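Local coordinates for protein hydrolase, haloacid dehalogenase-like family (PDB 2FI1) that probably hydrolyses a small substrate, as haloacid dehalogenase-like enzymes do, and binds a metal ion, here calcium, at residues Y9-D12 with T16-D19. Residues are numbered along the deposited sequence; the frame is centred on the assembly and turned at random.
With CA (calcium ion), chain B.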
loop_
_atom_site.group_PDB
_atom_site.type_symbol
_atom_site.label_atom_id
_atom_site.label_comp_id
_atom_site.label_asym_id
_atom_site.label_seq_id
_atom_site.Cartn_x
_atom_site.Cartn_y
_atom_site.Cartn_z
ATOM N N TYR A 9 10.916 -10.304 3.170
ATOM C CA TYR A 9 10.386 -9.158 2.463
ATOM C C TYR A 9 9.355 -8.506 3.374
ATOM O O TYR A 9 8.367 -9.141 3.731
ATOM C CB TYR A 9 9.760 -9.614 1.130
ATOM C CG TYR A 9 10.800 -10.181 0.190
ATOM C CD1 TYR A 9 11.377 -9.393 -0.790
ATOM C CD2 TYR A 9 11.261 -11.488 0.329
ATOM C CE1 TYR A 9 12.345 -9.883 -1.634
ATOM C CE2 TYR A 9 12.248 -11.986 -0.508
ATOM C CZ TYR A 9 12.779 -11.176 -1.487
ATOM O OH TYR A 9 13.781 -11.667 -2.325
ATOM N N ILE A 10 9.622 -7.272 3.787
ATOM C CA ILE A 10 8.714 -6.543 4.651
ATOM C C ILE A 10 8.023 -5.491 3.794
ATOM O O ILE A 10 8.648 -4.520 3.359
ATOM C CB ILE A 10 9.433 -5.889 5.839
ATOM C CG1 ILE A 10 10.166 -6.941 6.679
ATOM C CG2 ILE A 10 8.406 -5.156 6.706
ATOM C CD1 ILE A 10 10.951 -6.352 7.838
ATOM N N TRP A 11 6.732 -5.693 3.579
ATOM C CA TRP A 11 5.949 -4.922 2.635
ATOM C C TRP A 11 5.122 -3.833 3.288
ATOM O O TRP A 11 4.764 -3.907 4.465
ATOM C CB TRP A 11 4.976 -5.841 1.898
ATOM C CG TRP A 11 5.619 -6.912 1.065
ATOM C CD1 TRP A 11 5.860 -8.202 1.433
ATOM C CD2 TRP A 11 6.050 -6.790 -0.291
ATOM N NE1 TRP A 11 6.426 -8.887 0.396
ATOM C CE2 TRP A 11 6.566 -8.043 -0.671
ATOM C CE3 TRP A 11 6.063 -5.741 -1.218
ATOM C CZ2 TRP A 11 7.073 -8.290 -1.949
ATOM C CZ3 TRP A 11 6.582 -5.987 -2.488
ATOM C CH2 TRP A 11 7.079 -7.254 -2.834
ATOM N N ASP A 12 4.834 -2.856 2.455
ATOM C CA ASP A 12 3.882 -1.784 2.664
ATOM C C ASP A 12 2.638 -2.142 1.837
ATOM O O ASP A 12 2.757 -2.758 0.784
ATOM C CB ASP A 12 4.578 -0.499 2.191
ATOM C CG ASP A 12 3.665 0.686 2.013
ATOM O OD1 ASP A 12 2.944 1.057 2.950
ATOM O OD2 ASP A 12 3.790 1.319 0.934
ATOM N N THR A 16 2.009 0.199 -2.703
ATOM C CA THR A 16 3.044 -0.791 -2.996
ATOM C C THR A 16 2.382 -2.089 -3.464
ATOM O O THR A 16 2.548 -2.491 -4.610
ATOM C CB THR A 16 3.946 -1.002 -1.770
ATOM O OG1 THR A 16 4.613 0.236 -1.466
ATOM C CG2 THR A 16 4.973 -2.063 -2.026
ATOM N N LEU A 17 1.617 -2.738 -2.592
ATOM C CA LEU A 17 0.843 -3.921 -2.998
ATOM C C LEU A 17 -0.563 -3.552 -3.460
ATOM O O LEU A 17 -1.066 -4.102 -4.435
ATOM C CB LEU A 17 0.759 -4.912 -1.846
ATOM C CG LEU A 17 2.092 -5.499 -1.394
ATOM C CD1 LEU A 17 1.837 -6.410 -0.236
ATOM C CD2 LEU A 17 2.792 -6.243 -2.521
ATOM N N LEU A 18 -1.185 -2.627 -2.735
ATOM C CA LEU A 18 -2.565 -2.208 -2.992
ATOM C C LEU A 18 -2.573 -0.877 -3.726
ATOM O O LEU A 18 -1.980 0.092 -3.252
ATOM C CB LEU A 18 -3.309 -2.063 -1.671
ATOM C CG LEU A 18 -4.779 -1.650 -1.757
ATOM C CD1 LEU A 18 -5.622 -2.804 -2.262
ATOM C CD2 LEU A 18 -5.243 -1.162 -0.402
ATOM N N ASP A 19 -3.238 -0.842 -4.884
ATOM C CA ASP A 19 -3.405 0.396 -5.641
ATOM C C ASP A 19 -4.634 1.130 -5.090
ATOM O O ASP A 19 -5.688 1.206 -5.730
ATOM C CB ASP A 19 -3.543 0.073 -7.130
ATOM C CG ASP A 19 -3.390 1.294 -8.026
ATOM O OD1 ASP A 19 -3.327 2.425 -7.502
ATOM O OD2 ASP A 19 -3.336 1.095 -9.261
HETATM CA CA CA B . 2.446 3.241 1.348
HETATM O O HOH W 1 1.446 5.161 0.319
HETATM O O HOH W 2 3.976 4.235 2.877
HETATM O O HOH W 3 0.782 3.268 2.974
#
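Two groups grip Asp12 OD2: the calcium ion at 2.4 Å and the hydroxyl of Thr16, whose OG1 donates a hydrogen bond of 2.8 Å to it. The hydroxyl arrives on the anti side of the carboxylate, 18° out of its plane, while the metal also draws on Asp12 OD1 at the longer distance of 2.8 Å. An aspartate suits this place because both oxygens can face the ion and one can still accept a hydrogen bond; metal and hydroxyl together should restrain the carboxylate's rotation. Three waters, Gly14 O and Asp160 complete the site, consistent with the family's first, aspartate-bearing motif. Threonine serves twice from one CB: with OG1 beside its own backbone N (chi1 -63°), CG2 reaches the edge of the Trp11 indole, 3.9 Å from CE3. Branched Leu17 lays CD2 over one indole face in a CH-pi contact, 4.0 Å from the six-membered ring's centroid, and rests CD1 against Trp11 CB. The flat indole thus presents a face to Leu17 and an edge to Thr16, while its NE1 is hydrogen-bonded to His101 ND1. The contact sets short helix 13-17 beside the C-terminal end of central strand 8-11, flanked by strands 100-104 and 155-159, with helix 87-96 packing on Trp11 and Leu17.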